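Local coordinates for myroilysin (Myroides profundi, PDB 5CZW), which probably acts as a zinc-dependent endopeptidase of the astacin (M12A) family, activated by a cysteine-switch mechanism, at residues Y67-F81 and F131-M145. The protein carries 1 engineered substitution. Sequence-based numbering, arbitrary orientation.
Sequences YAQEWSNYANITFNF and FSRTVIHEFGHALGM. With ZN (zinc ion), chain B.
The indole of Trp71 reaches a main-chain carbonyl in the middle of helix 131-143: NE1 donates to Ile136 O over 3.0 Å, in the ring plane and onto a lone pair, although that oxygen already accepts the helical bond from Gly140 N. The bond is bent at the hydrogen, 148°. With CG anti to the carbonyl carbon (chi1 -81°), the ring reaches across the helix, bringing CZ2 within 3.4 Å of Gly140 CA, which leaves little room for a CB, so glycine suits the place. Beta-branched Ile136 serves two partners, CG2 packing on Trp71 CE2 and CG1 on Tyr67 O. Leu143 CD1 sits over a face of the five-membered ring, 3.9 Å from its centroid, while Met145 SD makes an oblique Met-aromatic contact near CH2. Replacing Trp71 with an alanine would remove the N-H donor, and would probably leave Ile136 O with the helical bond alone and a gap beside Gly140 and Leu143 CD1.

Ala68 is small enough for its CA to approach Ile136 CA to 5.6 Å while its CB sits over the centre of the Phe139 ring, 3.6 Å from the centroid. An edge of that ring is turned to the face of Phe79 in a T-shaped pair, planes at 69°. Leu143 CD2 fills the corner between Ile77 CG2, 3.6 Å away, and Phe79 CZ. At the other end the Tyr67 ring lies over Ser132, whose CB makes a CH-pi contact and whose OG bonds to Ser222 O.

The opposite side of the helix carries His137 and His141 of the HExxH motif, whose NE2 atoms bind zinc at 2.3 and 2.1 Å; Cys23, consistent with a cysteine switch, and His147 complete the site. The zinc-binding helix is thus seated on segment 67-77, with its 3-10 turn 71-73, and on sheet-edge strand 78-81, chiefly by apolar and aromatic packing, with one polar bond fixing the indole against its backbone.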
loop_
_atom_site.group_PDB
_atom_site.type_symbol
_atom_site.label_atom_id
_atom_site.label_comp_id
_atom_site.label_asym_id
_atom_site.label_seq_id
_atom_site.Cartn_x
_atom_site.Cartn_y
_atom_site.Cartn_z
ATOM N N TYR A 67 -0.137 10.357 -9.954
ATOM C CA TYR A 67 0.844 10.303 -8.827
ATOM C C TYR A 67 1.781 9.072 -8.952
ATOM O O TYR A 67 2.957 9.153 -8.630
ATOM C CB TYR A 67 0.068 10.399 -7.543
ATOM C CG TYR A 67 -0.467 11.788 -7.303
ATOM C CD1 TYR A 67 0.416 12.816 -7.145
ATOM C CD2 TYR A 67 -1.805 12.030 -7.230
ATOM C CE1 TYR A 67 -0.003 14.083 -6.938
ATOM C CE2 TYR A 67 -2.264 13.334 -7.056
ATOM C CZ TYR A 67 -1.321 14.339 -6.891
ATOM O OH TYR A 67 -1.764 15.639 -6.690
ATOM N N ALA A 68 1.306 7.960 -9.504
ATOM C CA ALA A 68 2.102 6.725 -9.679
ATOM C C ALA A 68 3.338 7.100 -10.488
ATOM O O ALA A 68 4.474 6.722 -10.208
ATOM C CB ALA A 68 1.294 5.682 -10.423
ATOM N N GLN A 69 3.098 7.889 -11.552
ATOM C CA GLN A 69 4.132 8.188 -12.502
ATOM C C GLN A 69 5.144 9.160 -11.959
ATOM O O GLN A 69 6.248 9.263 -12.549
ATOM C CB GLN A 69 3.499 8.688 -13.815
ATOM C CG GLN A 69 2.654 7.580 -14.410
ATOM C CD GLN A 69 2.151 7.835 -15.819
ATOM O OE1 GLN A 69 1.627 8.911 -16.117
ATOM N NE2 GLN A 69 2.214 6.795 -16.657
ATOM N N GLU A 70 4.929 9.714 -10.801
ATOM C CA GLU A 70 5.946 10.531 -10.168
ATOM C C GLU A 70 7.237 9.725 -9.896
ATOM O O GLU A 70 8.283 10.229 -9.948
ATOM C CB GLU A 70 5.433 11.061 -8.835
ATOM C CG GLU A 70 4.864 12.420 -8.906
ATOM C CD GLU A 70 5.941 13.520 -9.213
ATOM O OE1 GLU A 70 5.605 14.423 -9.928
ATOM O OE2 GLU A 70 7.143 13.496 -8.763
ATOM N N TRP A 71 7.132 8.468 -9.546
ATOM C CA TRP A 71 8.296 7.696 -9.265
ATOM C C TRP A 71 9.295 7.631 -10.453
ATOM O O TRP A 71 10.489 7.524 -10.231
ATOM C CB TRP A 71 7.871 6.240 -9.012
ATOM C CG TRP A 71 7.371 6.043 -7.629
ATOM C CD1 TRP A 71 6.062 5.798 -7.288
ATOM C CD2 TRP A 71 8.128 6.022 -6.419
ATOM N NE1 TRP A 71 5.988 5.621 -5.925
ATOM C CE2 TRP A 71 7.233 5.714 -5.371
ATOM C CE3 TRP A 71 9.489 6.137 -6.125
ATOM C CZ2 TRP A 71 7.660 5.594 -4.032
ATOM C CZ3 TRP A 71 9.930 5.973 -4.788
ATOM C CH2 TRP A 71 8.941 5.681 -3.745
ATOM N N SER A 72 8.765 7.737 -11.663
ATOM C CA SER A 72 9.635 7.639 -12.819
ATOM C C SER A 72 10.528 8.832 -13.005
ATOM O O SER A 72 11.467 8.749 -13.821
ATOM C CB SER A 72 8.805 7.426 -14.047
ATOM O OG SER A 72 8.092 6.219 -13.872
ATOM N N ASN A 73 10.250 9.911 -12.277
ATOM C CA ASN A 73 11.223 11.026 -12.251
ATOM C C ASN A 73 12.569 10.693 -11.645
ATOM O O ASN A 73 13.550 11.447 -11.823
ATOM C CB ASN A 73 10.543 12.235 -11.593
ATOM C CG ASN A 73 9.409 12.789 -12.469
ATOM O OD1 ASN A 73 9.412 12.599 -13.718
ATOM N ND2 ASN A 73 8.416 13.406 -11.858
ATOM N N TYR A 74 12.652 9.608 -10.894
ATOM C CA TYR A 74 13.786 9.271 -10.099
ATOM C C TYR A 74 14.245 7.857 -10.379
ATOM O O TYR A 74 15.426 7.577 -10.342
ATOM C CB TYR A 74 13.453 9.454 -8.575
ATOM C CG TYR A 74 12.907 10.830 -8.342
ATOM C CD1 TYR A 74 13.783 11.899 -8.320
ATOM C CD2 TYR A 74 11.538 11.076 -8.229
ATOM C CE1 TYR A 74 13.301 13.171 -8.140
ATOM C CE2 TYR A 74 11.076 12.349 -8.015
ATOM C CZ TYR A 74 11.954 13.394 -8.010
ATOM O OH TYR A 74 11.477 14.711 -7.848
ATOM N N ALA A 75 13.304 6.911 -10.575
ATOM C CA ALA A 75 13.601 5.541 -10.918
ATOM C C ALA A 75 13.571 5.300 -12.450
ATOM O O ALA A 75 12.740 5.836 -13.189
ATOM C CB ALA A 75 12.532 4.594 -10.307
ATOM N N ASN A 76 14.431 4.412 -12.888
ATOM C CA ASN A 76 14.407 3.969 -14.270
ATOM C C ASN A 76 13.395 2.831 -14.427
ATOM O O ASN A 76 13.737 1.732 -14.750
ATOM C CB ASN A 76 15.803 3.498 -14.613
ATOM C CG ASN A 76 15.991 3.229 -16.065
ATOM O OD1 ASN A 76 15.232 3.645 -16.870
ATOM N ND2 ASN A 76 16.987 2.492 -16.384
ATOM N N ILE A 77 12.154 3.126 -14.041
ATOM C CA ILE A 77 10.989 2.211 -14.162
ATOM C C ILE A 77 9.851 3.136 -14.595
ATOM O O ILE A 77 9.778 4.267 -14.101
ATOM C CB ILE A 77 10.580 1.567 -12.795
ATOM C CG1 ILE A 77 11.667 0.659 -12.273
ATOM C CG2 ILE A 77 9.230 0.804 -12.855
ATOM C CD1 ILE A 77 11.976 -0.577 -13.101
ATOM N N THR A 78 8.999 2.689 -15.506
ATOM C CA THR A 78 7.840 3.365 -16.025
ATOM C C THR A 78 6.624 2.448 -15.826
ATOM O O THR A 78 6.764 1.210 -15.879
ATOM C CB THR A 78 8.010 3.593 -17.574
ATOM O OG1 THR A 78 9.119 4.491 -17.761
ATOM C CG2 THR A 78 6.833 4.315 -18.182
ATOM N N PHE A 79 5.470 3.072 -15.660
ATOM C CA PHE A 79 4.184 2.387 -15.548
ATOM C C PHE A 79 3.371 2.741 -16.787
ATOM O O PHE A 79 3.163 3.918 -17.106
ATOM C CB PHE A 79 3.451 2.885 -14.370
ATOM C CG PHE A 79 4.145 2.601 -13.086
ATOM C CD1 PHE A 79 4.321 1.270 -12.722
ATOM C CD2 PHE A 79 4.655 3.588 -12.226
ATOM C CE1 PHE A 79 4.928 0.954 -11.530
ATOM C CE2 PHE A 79 5.284 3.254 -11.009
ATOM C CZ PHE A 79 5.466 1.937 -10.696
ATOM N N ASN A 80 2.988 1.699 -17.504
ATOM C CA ASN A 80 2.156 1.820 -18.696
ATOM C C ASN A 80 0.762 1.413 -18.311
ATOM O O ASN A 80 0.498 0.249 -18.055
ATOM C CB ASN A 80 2.660 0.850 -19.809
ATOM C CG ASN A 80 1.869 1.023 -21.124
ATOM O OD1 ASN A 80 1.117 2.013 -21.266
ATOM N ND2 ASN A 80 2.021 0.085 -22.068
ATOM N N PHE A 81 -0.167 2.383 -18.270
ATOM C CA PHE A 81 -1.565 2.130 -17.896
ATOM C C PHE A 81 -2.360 1.648 -19.098
ATOM O O PHE A 81 -2.499 2.419 -20.065
ATOM C CB PHE A 81 -2.201 3.358 -17.293
ATOM C CG PHE A 81 -1.727 3.663 -15.903
ATOM C CD1 PHE A 81 -0.459 4.172 -15.636
ATOM C CD2 PHE A 81 -2.463 3.247 -14.817
ATOM C CE1 PHE A 81 -0.010 4.387 -14.298
ATOM C CE2 PHE A 81 -2.024 3.485 -13.491
ATOM C CZ PHE A 81 -0.819 4.067 -13.251
ATOM N N PHE A 131 -4.326 11.866 -2.195
ATOM C CA PHE A 131 -4.008 11.030 -3.351
ATOM C C PHE A 131 -2.499 10.842 -3.446
ATOM O O PHE A 131 -1.988 9.715 -3.647
ATOM C CB PHE A 131 -4.500 11.555 -4.690
ATOM C CG PHE A 131 -5.971 11.397 -4.970
ATOM C CD1 PHE A 131 -6.533 10.139 -5.258
ATOM C CD2 PHE A 131 -6.784 12.517 -5.089
ATOM C CE1 PHE A 131 -7.899 10.004 -5.558
ATOM C CE2 PHE A 131 -8.119 12.370 -5.401
ATOM C CZ PHE A 131 -8.684 11.122 -5.652
ATOM N N SER A 132 -1.767 11.931 -3.330
ATOM C CA SER A 132 -0.334 11.898 -3.468
ATOM C C SER A 132 0.283 10.966 -2.411
ATOM O O SER A 132 1.113 10.056 -2.720
ATOM C CB SER A 132 0.281 13.327 -3.311
ATOM O OG SER A 132 1.720 13.258 -3.467
ATOM N N ARG A 133 -0.093 11.147 -1.196
ATOM C CA ARG A 133 0.438 10.308 -0.147
ATOM C C ARG A 133 0.193 8.814 -0.376
ATOM O O ARG A 133 1.100 7.993 -0.309
ATOM C CB ARG A 133 -0.176 10.722 1.213
ATOM C CG ARG A 133 0.312 9.925 2.433
ATOM C CD ARG A 133 -0.399 10.346 3.714
ATOM N NE ARG A 133 -1.738 9.842 3.798
ATOM C CZ ARG A 133 -2.125 8.757 4.470
ATOM N NH1 ARG A 133 -1.286 8.035 5.144
ATOM N NH2 ARG A 133 -3.372 8.417 4.443
ATOM N N THR A 134 -1.046 8.501 -0.614
ATOM C CA THR A 134 -1.430 7.058 -0.592
ATOM C C THR A 134 -1.029 6.376 -1.956
ATOM O O THR A 134 -0.522 5.216 -1.962
ATOM C CB THR A 134 -2.884 6.910 -0.240
ATOM O OG1 THR A 134 -3.038 7.265 1.151
ATOM C CG2 THR A 134 -3.405 5.459 -0.475
ATOM N N VAL A 135 -1.148 7.115 -3.075
ATOM C CA VAL A 135 -0.796 6.522 -4.356
ATOM C C VAL A 135 0.725 6.325 -4.405
ATOM O O VAL A 135 1.225 5.220 -4.720
ATOM C CB VAL A 135 -1.269 7.325 -5.568
ATOM C CG1 VAL A 135 -0.737 6.744 -6.844
ATOM C CG2 VAL A 135 -2.781 7.346 -5.546
ATOM N N ILE A 136 1.502 7.365 -4.138
ATOM C CA ILE A 136 2.949 7.220 -4.190
ATOM C C ILE A 136 3.387 6.133 -3.216
ATOM O O ILE A 136 4.202 5.323 -3.581
ATOM C CB ILE A 136 3.681 8.562 -3.911
ATOM C CG1 ILE A 136 3.214 9.577 -4.958
ATOM C CG2 ILE A 136 5.184 8.411 -3.933
ATOM C CD1 ILE A 136 3.950 10.880 -4.942
ATOM N N HIS A 137 2.823 6.108 -2.034
ATOM C CA HIS A 137 3.163 5.057 -1.077
ATOM C C HIS A 137 2.940 3.602 -1.588
ATOM O O HIS A 137 3.815 2.778 -1.525
ATOM C CB HIS A 137 2.377 5.326 0.177
ATOM C CG HIS A 137 2.673 4.405 1.299
ATOM N ND1 HIS A 137 3.539 4.765 2.282
ATOM C CD2 HIS A 137 2.162 3.212 1.655
ATOM C CE1 HIS A 137 3.605 3.825 3.169
ATOM N NE2 HIS A 137 2.737 2.905 2.845
ATOM N N GLU A 138 1.749 3.356 -2.084
ATOM C CA GLU A 138 1.460 2.020 -2.581
ATOM C C GLU A 138 2.277 1.657 -3.741
ATOM O O GLU A 138 2.716 0.492 -3.859
ATOM C CB GLU A 138 -0.062 1.826 -2.876
ATOM C CG GLU A 138 -1.004 1.888 -1.645
ATOM C CD GLU A 138 -0.596 1.029 -0.439
ATOM O OE1 GLU A 138 0.101 0.026 -0.578
ATOM O OE2 GLU A 138 -1.056 1.431 0.709
ATOM N N PHE A 139 2.544 2.640 -4.654
ATOM C CA PHE A 139 3.482 2.364 -5.753
ATOM C C PHE A 139 4.917 2.147 -5.328
ATOM O O PHE A 139 5.698 1.400 -5.991
ATOM C CB PHE A 139 3.266 3.358 -6.920
ATOM C CG PHE A 139 2.134 2.936 -7.836
ATOM C CD1 PHE A 139 0.811 3.341 -7.521
ATOM C CD2 PHE A 139 2.272 2.101 -8.915
ATOM C CE1 PHE A 139 -0.294 2.914 -8.311
ATOM C CE2 PHE A 139 1.170 1.742 -9.728
ATOM C CZ PHE A 139 -0.108 2.151 -9.393
ATOM N N GLY A 140 5.282 2.697 -4.155
ATOM C CA GLY A 140 6.579 2.405 -3.533
ATOM C C GLY A 140 6.653 0.941 -3.190
ATOM O O GLY A 140 7.625 0.261 -3.520
ATOM N N HIS A 141 5.640 0.379 -2.534
ATOM C CA HIS A 141 5.617 -1.033 -2.338
ATOM C C HIS A 141 5.616 -1.738 -3.655
ATOM O O HIS A 141 6.335 -2.790 -3.748
ATOM C CB HIS A 141 4.304 -1.398 -1.644
ATOM C CG HIS A 141 4.159 -0.959 -0.225
ATOM N ND1 HIS A 141 5.103 -1.136 0.739
ATOM C CD2 HIS A 141 3.118 -0.415 0.399
ATOM C CE1 HIS A 141 4.706 -0.632 1.879
ATOM N NE2 HIS A 141 3.481 -0.296 1.679
ATOM N N ALA A 142 4.904 -1.256 -4.686
ATOM C CA ALA A 142 4.906 -1.948 -6.008
ATOM C C ALA A 142 6.312 -2.048 -6.675
ATOM O O ALA A 142 6.596 -2.982 -7.461
ATOM C CB ALA A 142 3.883 -1.368 -6.977
ATOM N N LEU A 143 7.199 -1.103 -6.296
ATOM C CA LEU A 143 8.600 -1.118 -6.699
ATOM C C LEU A 143 9.547 -1.885 -5.828
ATOM O O LEU A 143 10.703 -2.072 -6.178
ATOM C CB LEU A 143 9.087 0.300 -6.881
ATOM C CG LEU A 143 8.396 1.169 -7.898
ATOM C CD1 LEU A 143 8.760 2.647 -7.771
ATOM C CD2 LEU A 143 8.792 0.649 -9.296
ATOM N N GLY A 144 9.030 -2.309 -4.698
ATOM C CA GLY A 144 9.714 -3.144 -3.761
ATOM C C GLY A 144 10.085 -2.558 -2.432
ATOM O O GLY A 144 10.756 -3.231 -1.601
ATOM N N MET A 145 9.637 -1.362 -2.162
ATOM C CA MET A 145 9.952 -0.774 -0.885
ATOM C C MET A 145 9.088 -1.296 0.240
ATOM O O MET A 145 7.968 -1.568 0.022
ATOM C CB MET A 145 9.809 0.723 -0.991
ATOM C CG MET A 145 10.992 1.273 -1.814
ATOM S SD MET A 145 11.151 3.019 -1.812
ATOM C CE MET A 145 11.942 3.306 -0.245
HETATM ZN ZN ZN B . 2.372 0.653 3.210
#